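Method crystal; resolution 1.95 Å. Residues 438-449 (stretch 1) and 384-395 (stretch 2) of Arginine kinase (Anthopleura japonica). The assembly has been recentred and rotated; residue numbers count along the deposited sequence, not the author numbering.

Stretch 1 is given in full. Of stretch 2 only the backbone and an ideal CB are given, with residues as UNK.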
# COMPACT_ATOMS: atom_id res chain seq x y z
N ALA A 438 3.68 25.26 -19.40
CA ALA A 438 3.96 26.64 -19.00
C ALA A 438 2.86 27.67 -19.30
O ALA A 438 2.60 28.53 -18.45
CB ALA A 438 5.31 27.12 -19.58
N PRO A 439 2.21 27.60 -20.49
CA PRO A 439 1.15 28.58 -20.74
C PRO A 439 0.09 28.59 -19.64
O PRO A 439 -0.55 29.63 -19.44
CB PRO A 439 0.55 28.11 -22.06
CG PRO A 439 1.71 27.53 -22.78
CD PRO A 439 2.51 26.82 -21.71
N LEU A 440 -0.08 27.48 -18.93
CA LEU A 440 -0.98 27.46 -17.78
C LEU A 440 -0.25 27.73 -16.46
O LEU A 440 -0.68 28.58 -15.67
CB LEU A 440 -1.72 26.12 -17.67
CG LEU A 440 -2.65 26.07 -16.45
CD1 LEU A 440 -3.71 27.15 -16.58
CD2 LEU A 440 -3.30 24.71 -16.23
N PHE A 441 0.85 27.01 -16.23
CA PHE A 441 1.59 27.11 -14.97
C PHE A 441 2.19 28.50 -14.72
O PHE A 441 2.19 28.97 -13.58
CB PHE A 441 2.68 26.04 -14.89
CG PHE A 441 2.19 24.69 -14.41
CD1 PHE A 441 1.75 23.73 -15.31
CD2 PHE A 441 2.18 24.39 -13.05
CE1 PHE A 441 1.30 22.50 -14.88
CE2 PHE A 441 1.74 23.16 -12.60
CZ PHE A 441 1.30 22.21 -13.52
N ASP A 442 2.70 29.15 -15.77
CA ASP A 442 3.29 30.49 -15.60
C ASP A 442 2.28 31.46 -15.01
O ASP A 442 2.60 32.24 -14.12
CB ASP A 442 3.78 31.05 -16.93
CG ASP A 442 5.00 30.34 -17.46
OD1 ASP A 442 5.54 29.47 -16.75
OD2 ASP A 442 5.43 30.67 -18.59
N LYS A 443 1.06 31.40 -15.53
CA LYS A 443 -0.01 32.30 -15.10
C LYS A 443 -0.42 32.05 -13.66
O LYS A 443 -0.72 32.99 -12.91
CB LYS A 443 -1.22 32.17 -16.04
CG LYS A 443 -0.98 32.76 -17.42
CD LYS A 443 -2.12 32.47 -18.39
CE LYS A 443 -1.80 32.95 -19.81
NZ LYS A 443 -0.65 32.22 -20.42
N ILE A 444 -0.45 30.78 -13.25
CA ILE A 444 -0.82 30.44 -11.88
C ILE A 444 0.30 30.79 -10.90
O ILE A 444 0.05 31.32 -9.82
CB ILE A 444 -1.24 28.97 -11.74
CG1 ILE A 444 -2.63 28.78 -12.32
CG2 ILE A 444 -1.25 28.53 -10.30
CD1 ILE A 444 -2.79 27.49 -13.06
N VAL A 445 1.55 30.51 -11.29
CA VAL A 445 2.69 30.87 -10.45
C VAL A 445 2.75 32.38 -10.20
O VAL A 445 2.90 32.82 -9.06
CB VAL A 445 4.02 30.42 -11.08
CG1 VAL A 445 5.20 31.12 -10.41
CG2 VAL A 445 4.17 28.91 -10.97
N GLU A 446 2.62 33.16 -11.27
CA GLU A 446 2.75 34.61 -11.17
C GLU A 446 1.52 35.25 -10.53
O GLU A 446 1.57 36.39 -10.06
CB GLU A 446 3.04 35.24 -12.54
CG GLU A 446 4.44 34.92 -13.08
CD GLU A 446 4.76 35.64 -14.38
OE1 GLU A 446 3.82 36.15 -15.04
OE2 GLU A 446 5.96 35.70 -14.75
N ASP A 447 0.41 34.52 -10.50
CA ASP A 447 -0.78 35.02 -9.81
C ASP A 447 -0.62 34.80 -8.31
O ASP A 447 -0.69 35.76 -7.52
CB ASP A 447 -2.04 34.32 -10.33
CG ASP A 447 -3.32 35.00 -9.86
OD1 ASP A 447 -3.49 35.19 -8.63
OD2 ASP A 447 -4.15 35.34 -10.72
N TYR A 448 -0.39 33.55 -7.90
CA TYR A 448 -0.28 33.24 -6.49
C TYR A 448 0.94 33.89 -5.85
O TYR A 448 0.90 34.30 -4.69
CB TYR A 448 -0.23 31.72 -6.24
CG TYR A 448 -0.08 31.38 -4.77
CD1 TYR A 448 -1.20 31.30 -3.94
CD2 TYR A 448 1.17 31.18 -4.20
CE1 TYR A 448 -1.07 31.01 -2.59
CE2 TYR A 448 1.31 30.89 -2.84
CZ TYR A 448 0.18 30.81 -2.05
OH TYR A 448 0.31 30.52 -0.71
N HIS A 449 2.04 33.99 -6.61
CA HIS A 449 3.27 34.53 -6.06
C HIS A 449 3.51 35.97 -6.49
O HIS A 449 4.64 36.47 -6.42
CB HIS A 449 4.48 33.66 -6.46
CG HIS A 449 4.46 32.28 -5.87
ND1 HIS A 449 4.84 32.02 -4.57
CD2 HIS A 449 4.11 31.09 -6.40
CE1 HIS A 449 4.73 30.73 -4.33
NE2 HIS A 449 4.28 30.14 -5.43
N UNK A 384 -11.40 29.36 -8.91
CA UNK A 384 -10.04 28.82 -8.88
C UNK A 384 -9.17 29.49 -9.95
O UNK A 384 -9.69 30.01 -10.94
CB UNK A 384 -10.06 27.30 -9.09
N UNK A 385 -7.86 29.50 -9.73
CA UNK A 385 -6.93 30.04 -10.72
C UNK A 385 -6.96 29.17 -11.98
O UNK A 385 -6.64 29.63 -13.08
CB UNK A 385 -5.51 30.12 -10.15
N UNK A 386 -7.33 27.90 -11.80
CA UNK A 386 -7.51 26.97 -12.91
C UNK A 386 -8.53 27.52 -13.89
O UNK A 386 -8.26 27.63 -15.09
CB UNK A 386 -7.95 25.59 -12.40
N UNK A 387 -9.70 27.88 -13.38
CA UNK A 387 -10.77 28.42 -14.20
C UNK A 387 -10.33 29.74 -14.82
O UNK A 387 -10.62 30.02 -15.99
CB UNK A 387 -12.04 28.61 -13.37
N UNK A 388 -9.65 30.56 -14.03
CA UNK A 388 -9.23 31.88 -14.46
C UNK A 388 -8.34 31.83 -15.70
O UNK A 388 -8.45 32.68 -16.59
CB UNK A 388 -8.50 32.59 -13.32
N UNK A 389 -7.47 30.83 -15.77
CA UNK A 389 -6.43 30.80 -16.80
C UNK A 389 -6.57 29.71 -17.87
O UNK A 389 -6.02 29.85 -18.97
CB UNK A 389 -5.07 30.63 -16.12
N UNK A 390 -7.30 28.65 -17.57
CA UNK A 390 -7.48 27.57 -18.54
C UNK A 390 -8.58 27.90 -19.55
O UNK A 390 -9.74 27.53 -19.36
CB UNK A 390 -7.81 26.26 -17.82
N UNK A 391 -8.22 28.60 -20.62
CA UNK A 391 -9.14 28.85 -21.72
C UNK A 391 -9.27 27.57 -22.55
O UNK A 391 -8.39 26.70 -22.50
CB UNK A 391 -8.66 30.02 -22.58
N UNK A 392 -10.38 27.42 -23.30
CA UNK A 392 -10.53 26.25 -24.17
C UNK A 392 -9.46 26.17 -25.27
O UNK A 392 -9.06 25.05 -25.63
CB UNK A 392 -11.92 26.27 -24.81
N UNK A 393 -9.00 27.30 -25.79
CA UNK A 393 -7.93 27.31 -26.79
C UNK A 393 -6.64 26.78 -26.18
O UNK A 393 -5.94 25.96 -26.78
CB UNK A 393 -7.72 28.72 -27.34
N UNK A 394 -6.33 27.27 -24.98
CA UNK A 394 -5.17 26.81 -24.24
C UNK A 394 -5.30 25.32 -23.96
O UNK A 394 -4.34 24.55 -24.13
CB UNK A 394 -5.01 27.60 -22.94
N UNK A 395 -6.49 24.90 -23.53
CA UNK A 395 -6.78 23.50 -23.29
C UNK A 395 -6.52 22.67 -24.55
O UNK A 395 -5.88 21.62 -24.49
CB UNK A 395 -8.23 23.33 -22.83

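Position 384 has phi/psi of -66/155 just ahead of a helix, and nothing of stretch 1 lies within 5.5 Å of its ideal CB. This is an N-cap site, where Ser, Thr, Asp or Asn would suit. It is Ser384, whose OG accepts from the backbone N of 387 at 3.2 Å.

At position 385 CA-to-CB points toward stretch 1, and the ideal CB is 3.8 Å from Ile444 CG1 and 5.4 Å from Asp447 CG. A mid-sized aliphatic such as Leu, Ile or Met would fit; a polar group reaching the carboxylate is also conceivable. The residue is Leu385 (chi1 m, chi2 t). Its CB keeps the 3.8 Å contact with Ile444 CG1, CD1 reaches Tyr448 CB at 4.3 Å, and CD2 lies 3.5 Å from Asp447 CG.

Position 386 starts away from stretch 1, so a side chain must extend beyond its CB to come back toward the apolar end of Leu440; Leu or Met are candidates. Leu386 does so modestly, with CD1 4.3 Å from Leu440 CD2. Position 387 is helical and out of reach, leaving the choice wide; it is Arg387.

Position 388 points toward stretch 1, yet its ideal CB has no neighbour there within 5.5 Å. A short side chain would stop before the carboxylate of Asp447, whereas an extended Lys or Arg could answer its charge. Lys388, with all four chi angles t, places NZ 2.9 Å from Asp447 OD2 in a hydrogen-bonded salt bridge.

The ideal CB of 389 lies 3.8 Å from Leu440 CD1, 4.1 Å from Lys443 CB and 4.9 Å from Ile444 CG1. These aliphatic groups favour a large, flat or branched side chain, and the Asp447 acceptor farther along the helix rewards a donor at its tip: Tyr suits best, with Phe, Leu or Met able to fill the apolar part. Tyr389 (chi1 m) puts one ring face under Lys443 CB, 3.6 Å from the ring centroid and 14° off the normal, a CH-pi contact. Its OH donates to Asp447 OD2 at 2.7 Å, so this oxygen serves both Lys388 and Tyr389. A water donates to Tyr389 OH (3.0 Å) and to Lys443 O (2.7 Å), linking the ring's tip to the opposing backbone.

Position 390 leaves helical phi/psi (-82/87), and its ideal CB is 4.4 Å from Leu440 CD1; Leu, Ile, Val or Met would suit. Leu390 brings CD1 within 4.2 Å of Leu440 CD2.

Position 391 (-76/157) is another N-cap beyond reach, fit for Ser, Thr, Asp or Asn. Thr391 OG1 accepts from the backbone N of 394 at 2.9 Å. Position 392, with phi -62 in a first helical turn, tolerates Pro, and is Pro392. Position 393 is out of reach and permissive; Glu393 OE2 accepts from Thr391 OG1 at 2.9 Å.

Position 394 points toward stretch 1 across a gap its CB cannot close, inviting Leu, Met or Phe. Leu394 CD1 approaches Pro439 O at 3.7 Å, and CD2 meets Leu440 CB at 4.0 Å. Position 395 is out of reach and unconstrained by stretch 1; it is Phe395.

Stretch 2 (384-395) SLLRKYLTPELF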
# COMPACT_ATOMS: atom_id res chain seq x y z
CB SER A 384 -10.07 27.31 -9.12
OG SER A 384 -10.54 27.01 -10.43
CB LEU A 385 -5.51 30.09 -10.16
CG LEU A 385 -5.29 30.95 -8.91
CD1 LEU A 385 -3.88 30.80 -8.39
CD2 LEU A 385 -5.57 32.41 -9.22
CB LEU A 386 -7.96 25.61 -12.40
CG LEU A 386 -8.36 24.59 -13.47
CD1 LEU A 386 -7.20 24.34 -14.42
CD2 LEU A 386 -8.85 23.28 -12.85
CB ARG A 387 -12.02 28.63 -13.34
CG ARG A 387 -13.32 28.84 -14.11
CD ARG A 387 -13.48 30.28 -14.59
NE ARG A 387 -14.83 30.56 -15.07
CZ ARG A 387 -15.76 31.17 -14.33
NH1 ARG A 387 -15.47 31.56 -13.10
NH2 ARG A 387 -16.96 31.39 -14.84
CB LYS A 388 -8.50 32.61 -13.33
CG LYS A 388 -8.10 34.05 -13.66
CD LYS A 388 -7.51 34.75 -12.45
CE LYS A 388 -7.21 36.21 -12.75
NZ LYS A 388 -6.49 36.87 -11.63
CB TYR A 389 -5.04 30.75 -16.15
CG TYR A 389 -4.71 32.01 -15.40
CD1 TYR A 389 -4.65 33.23 -16.06
CD2 TYR A 389 -4.46 31.99 -14.03
CE1 TYR A 389 -4.36 34.39 -15.38
CE2 TYR A 389 -4.17 33.15 -13.34
CZ TYR A 389 -4.11 34.35 -14.02
OH TYR A 389 -3.82 35.50 -13.35
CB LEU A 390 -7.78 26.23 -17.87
CG LEU A 390 -7.75 25.03 -18.82
CD1 LEU A 390 -6.32 24.67 -19.16
CD2 LEU A 390 -8.48 23.82 -18.27
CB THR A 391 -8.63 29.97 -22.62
OG1 THR A 391 -7.62 29.46 -23.50
CG2 THR A 391 -8.04 31.09 -21.78
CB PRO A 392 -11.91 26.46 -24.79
CG PRO A 392 -12.67 27.21 -23.74
CD PRO A 392 -11.65 28.15 -23.14
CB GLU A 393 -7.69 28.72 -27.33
CG GLU A 393 -8.93 29.45 -27.80
CD GLU A 393 -9.70 30.09 -26.66
OE1 GLU A 393 -10.94 30.09 -26.70
OE2 GLU A 393 -9.05 30.60 -25.72
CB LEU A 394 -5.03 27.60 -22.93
CG LEU A 394 -3.74 27.54 -22.11
CD1 LEU A 394 -3.58 28.83 -21.32
CD2 LEU A 394 -3.76 26.38 -21.15
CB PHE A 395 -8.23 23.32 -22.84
CG PHE A 395 -8.62 21.88 -22.61
CD1 PHE A 395 -8.17 21.19 -21.49
CD2 PHE A 395 -9.45 21.22 -23.51
CE1 PHE A 395 -8.52 19.87 -21.27
CE2 PHE A 395 -9.81 19.90 -23.30
CZ PHE A 395 -9.35 19.22 -22.18
O HOH W 1 -0.86 35.56 -13.75
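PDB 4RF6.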